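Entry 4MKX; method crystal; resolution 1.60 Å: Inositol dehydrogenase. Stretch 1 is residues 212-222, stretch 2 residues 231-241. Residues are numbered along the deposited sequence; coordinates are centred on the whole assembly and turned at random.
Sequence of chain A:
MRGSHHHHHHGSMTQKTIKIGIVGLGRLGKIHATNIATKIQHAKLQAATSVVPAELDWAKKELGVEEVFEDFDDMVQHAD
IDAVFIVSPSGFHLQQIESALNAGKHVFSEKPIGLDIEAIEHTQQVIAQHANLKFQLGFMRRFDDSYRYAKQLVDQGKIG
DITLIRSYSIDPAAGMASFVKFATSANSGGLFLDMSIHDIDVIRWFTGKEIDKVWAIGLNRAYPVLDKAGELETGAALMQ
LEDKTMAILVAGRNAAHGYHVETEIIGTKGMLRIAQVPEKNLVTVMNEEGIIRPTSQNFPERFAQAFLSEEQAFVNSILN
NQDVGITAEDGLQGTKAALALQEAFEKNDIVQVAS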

# COMPACT_ATOMS: atom_id res chain seq x y z
N ASP A 212 -20.12 -26.19 11.34
CA ASP A 212 -21.42 -26.75 11.73
C ASP A 212 -22.45 -26.65 10.62
O ASP A 212 -22.93 -27.66 10.11
CB ASP A 212 -21.94 -26.07 13.00
CG ASP A 212 -23.23 -26.70 13.52
OD1 ASP A 212 -23.43 -27.91 13.29
OD2 ASP A 212 -24.02 -25.98 14.15
N LYS A 213 -22.82 -25.43 10.24
CA LYS A 213 -23.79 -25.30 9.17
C LYS A 213 -23.39 -24.23 8.17
O LYS A 213 -22.65 -23.31 8.51
CB LYS A 213 -25.20 -25.05 9.72
CG LYS A 213 -25.30 -23.89 10.66
CD LYS A 213 -26.73 -23.77 11.20
CE LYS A 213 -27.03 -24.85 12.21
NZ LYS A 213 -28.46 -24.86 12.62
N VAL A 214 -23.86 -24.39 6.94
CA VAL A 214 -23.46 -23.54 5.83
C VAL A 214 -24.64 -23.18 4.94
O VAL A 214 -25.63 -23.91 4.86
CB VAL A 214 -22.40 -24.25 4.94
CG1 VAL A 214 -21.21 -24.69 5.76
CG2 VAL A 214 -23.01 -25.44 4.23
N TRP A 215 -24.54 -22.03 4.28
CA TRP A 215 -25.43 -21.69 3.19
C TRP A 215 -24.52 -21.18 2.09
O TRP A 215 -23.55 -20.49 2.38
CB TRP A 215 -26.44 -20.61 3.60
CG TRP A 215 -27.42 -20.22 2.52
CD1 TRP A 215 -28.02 -21.06 1.62
CD2 TRP A 215 -27.91 -18.91 2.25
NE1 TRP A 215 -28.86 -20.33 0.80
CE2 TRP A 215 -28.79 -19.01 1.15
CE3 TRP A 215 -27.68 -17.65 2.81
CZ2 TRP A 215 -29.46 -17.90 0.62
CZ3 TRP A 215 -28.34 -16.55 2.28
CH2 TRP A 215 -29.23 -16.68 1.20
N ALA A 216 -24.80 -21.54 0.85
CA ALA A 216 -23.99 -21.11 -0.27
C ALA A 216 -24.89 -20.69 -1.41
O ALA A 216 -25.95 -21.31 -1.67
CB ALA A 216 -23.03 -22.22 -0.72
N ILE A 217 -24.50 -19.62 -2.08
CA ILE A 217 -25.20 -19.13 -3.25
C ILE A 217 -24.20 -18.88 -4.36
O ILE A 217 -22.99 -18.87 -4.14
CB ILE A 217 -26.01 -17.84 -2.96
CG1 ILE A 217 -25.10 -16.69 -2.54
CG2 ILE A 217 -27.07 -18.09 -1.90
CD1 ILE A 217 -25.90 -15.42 -2.18
N GLY A 218 -24.69 -18.71 -5.57
CA GLY A 218 -23.79 -18.53 -6.69
C GLY A 218 -24.50 -18.03 -7.90
O GLY A 218 -25.74 -17.95 -7.94
N LEU A 219 -23.72 -17.71 -8.92
CA LEU A 219 -24.23 -16.96 -10.04
C LEU A 219 -23.34 -17.26 -11.22
O LEU A 219 -22.13 -17.42 -11.07
CB LEU A 219 -24.18 -15.47 -9.68
CG LEU A 219 -24.60 -14.35 -10.62
CD1 LEU A 219 -26.08 -14.45 -10.95
CD2 LEU A 219 -24.28 -13.01 -9.96
N ASN A 220 -23.94 -17.35 -12.40
CA ASN A 220 -23.17 -17.40 -13.64
C ASN A 220 -23.42 -16.19 -14.55
O ASN A 220 -23.97 -16.33 -15.65
CB ASN A 220 -23.46 -18.69 -14.37
CG ASN A 220 -22.92 -19.89 -13.63
OD1 ASN A 220 -21.78 -19.87 -13.17
ND2 ASN A 220 -23.74 -20.93 -13.49
N ARG A 221 -23.00 -15.01 -14.10
CA ARG A 221 -23.34 -13.76 -14.77
C ARG A 221 -22.55 -13.58 -16.06
O ARG A 221 -23.11 -13.34 -17.13
CB ARG A 221 -23.06 -12.57 -13.86
CG ARG A 221 -23.68 -11.27 -14.34
CD ARG A 221 -25.05 -11.12 -13.70
NE ARG A 221 -24.93 -10.60 -12.35
CZ ARG A 221 -25.93 -10.51 -11.48
NH1 ARG A 221 -27.15 -10.93 -11.80
NH2 ARG A 221 -25.70 -10.02 -10.27
N ALA A 222 -21.22 -13.70 -15.96
CA ALA A 222 -20.34 -13.49 -17.10
C ALA A 222 -20.43 -14.62 -18.13
O ALA A 222 -20.30 -14.38 -19.34
CB ALA A 222 -18.90 -13.30 -16.63
N GLU A 231 -22.35 -25.88 -13.29
CA GLU A 231 -21.14 -25.30 -12.76
C GLU A 231 -21.39 -23.87 -12.31
O GLU A 231 -22.44 -23.31 -12.58
CB GLU A 231 -20.00 -25.35 -13.78
CG GLU A 231 -19.07 -26.54 -13.61
CD GLU A 231 -18.30 -26.53 -12.28
OE1 GLU A 231 -18.38 -25.54 -11.52
OE2 GLU A 231 -17.61 -27.53 -12.00
N LEU A 232 -20.42 -23.29 -11.61
CA LEU A 232 -20.56 -21.93 -11.10
C LEU A 232 -19.32 -21.15 -11.45
O LEU A 232 -18.21 -21.68 -11.35
CB LEU A 232 -20.72 -21.92 -9.58
CG LEU A 232 -22.10 -22.18 -9.00
CD1 LEU A 232 -22.02 -22.30 -7.49
CD2 LEU A 232 -23.05 -21.07 -9.41
N GLU A 233 -19.50 -19.89 -11.83
CA GLU A 233 -18.35 -19.02 -12.06
C GLU A 233 -17.97 -18.24 -10.81
O GLU A 233 -16.79 -17.96 -10.59
CB GLU A 233 -18.63 -18.06 -13.22
CG GLU A 233 -19.63 -17.00 -12.90
CD GLU A 233 -19.78 -15.99 -14.00
OE1 GLU A 233 -19.70 -16.40 -15.18
OE2 GLU A 233 -20.00 -14.81 -13.67
N THR A 234 -18.95 -17.87 -9.99
CA THR A 234 -18.67 -17.23 -8.70
C THR A 234 -19.66 -17.75 -7.68
O THR A 234 -20.85 -17.90 -7.97
CB THR A 234 -18.82 -15.69 -8.75
OG1 THR A 234 -18.19 -15.19 -9.93
CG2 THR A 234 -18.16 -15.06 -7.52
N GLY A 235 -19.18 -18.02 -6.47
CA GLY A 235 -20.06 -18.45 -5.41
C GLY A 235 -19.60 -17.86 -4.10
O GLY A 235 -18.43 -17.50 -3.94
N ALA A 236 -20.52 -17.74 -3.17
CA ALA A 236 -20.21 -17.23 -1.87
C ALA A 236 -20.89 -18.09 -0.83
O ALA A 236 -21.95 -18.68 -1.09
CB ALA A 236 -20.66 -15.77 -1.75
N ALA A 237 -20.30 -18.15 0.35
CA ALA A 237 -20.85 -18.97 1.41
C ALA A 237 -20.67 -18.32 2.77
O ALA A 237 -19.67 -17.64 3.03
CB ALA A 237 -20.22 -20.36 1.39
N LEU A 238 -21.63 -18.57 3.65
CA LEU A 238 -21.51 -18.17 5.04
C LEU A 238 -21.56 -19.44 5.87
O LEU A 238 -22.36 -20.33 5.59
CB LEU A 238 -22.66 -17.24 5.42
CG LEU A 238 -22.68 -16.70 6.84
CD1 LEU A 238 -21.43 -15.87 7.13
CD2 LEU A 238 -23.96 -15.88 7.01
N MET A 239 -20.69 -19.53 6.86
CA MET A 239 -20.56 -20.76 7.64
C MET A 239 -20.52 -20.42 9.11
O MET A 239 -19.89 -19.45 9.53
CB MET A 239 -19.28 -21.50 7.23
CG MET A 239 -19.18 -21.72 5.75
SD MET A 239 -17.87 -22.88 5.32
CE MET A 239 -16.47 -21.99 5.95
N GLN A 240 -21.20 -21.24 9.90
CA GLN A 240 -21.17 -21.07 11.33
C GLN A 240 -20.41 -22.27 11.85
O GLN A 240 -20.75 -23.41 11.52
CB GLN A 240 -22.59 -21.10 11.87
CG GLN A 240 -22.71 -20.75 13.33
CD GLN A 240 -24.17 -20.48 13.68
OE1 GLN A 240 -25.05 -21.30 13.38
NE2 GLN A 240 -24.44 -19.34 14.29
N LEU A 241 -19.38 -22.02 12.64
CA LEU A 241 -18.56 -23.12 13.17
C LEU A 241 -19.14 -23.57 14.51
O LEU A 241 -20.08 -22.96 15.02
CB LEU A 241 -17.11 -22.68 13.32
CG LEU A 241 -16.21 -22.72 12.07
CD1 LEU A 241 -16.77 -21.94 10.88
CD2 LEU A 241 -14.82 -22.22 12.43
O HOH W 1 -22.77 -23.92 15.77
O HOH W 2 -20.68 -14.72 -11.07

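Two antiparallel strands, 212-219 and 234-241, pair here, and most of the polar accounting is done by the backbone. At every second residue a pair closes a small ring of two hydrogen bonds. Ile217 and Ala236 give the most even ring: Ile217 N to Ala236 O and Ala236 N to Ile217 O are both 2.9 Å. Trp215 and Leu238 repeat it, with Trp215 N donating to Leu238 O at 3.1 Å and Leu238 N to Trp215 O at 3.0 Å. At Lys213 and Gln240 the ring is joined by a third donor: Gln240 N reaches Lys213 O at 2.9 Å, while Gln240 O accepts from both Lys213 N at 3.2 Å and Asp212 N at 2.9 Å.

Between these rings lie the non-hydrogen-bonded pairs, where the chains draw closer and CA-H groups meet carbonyls that already hold an amide; Ala237 CA, for instance, lies 3.2 Å from Trp215 O. Side chains at these positions share one face of the sheet. Val214 CG1 packs on Met239 CG at 3.6 Å, and Ala216 CB faces Ala237 CB at 4.0 Å. Next along comes Gly218 opposite Gly235, their CA atoms 3.9 Å apart. A CB on Gly218 would sit 2.7 Å from Leu232 CD2, so that methyl occupies the space the glycine leaves free.

The last ring loosens. Leu219 N donates to Thr234 O at 3.0 Å, but the return bond from Thr234 N to Leu219 O is weak at 3.4 Å. A water makes up part of the account: it donates to Leu219 O at 3.1 Å and to Glu233 OE2 at 2.7 Å, and accepts from Thr234 OG1 at 2.8 Å.

Beyond the ladder, side chains take over the pairing of backbone groups. The Asn220 amide uses both its ends: OD1 accepts from Glu233 N at 2.6 Å, and ND2 donates to Glu231 O at 2.9 Å, with a further partner elsewhere in the structure. Glu233 answers in the other direction, its OE2 accepting from Ala222 N at 2.8 Å. That carboxylate also lies near the preceding amide, with Arg221 N 3.0 Å from Glu233 OE2. Glu231 OE1, by contrast, serves its own stretch, accepting from Leu232 N at 3.0 Å.

At the far end a second water bridges the strands, donating to Asp212 OD2 at 2.9 Å and Leu241 O at 3.0 Å. The rule to read here is that regular backbone pairing satisfies the middle, while side chains and water serve the ends.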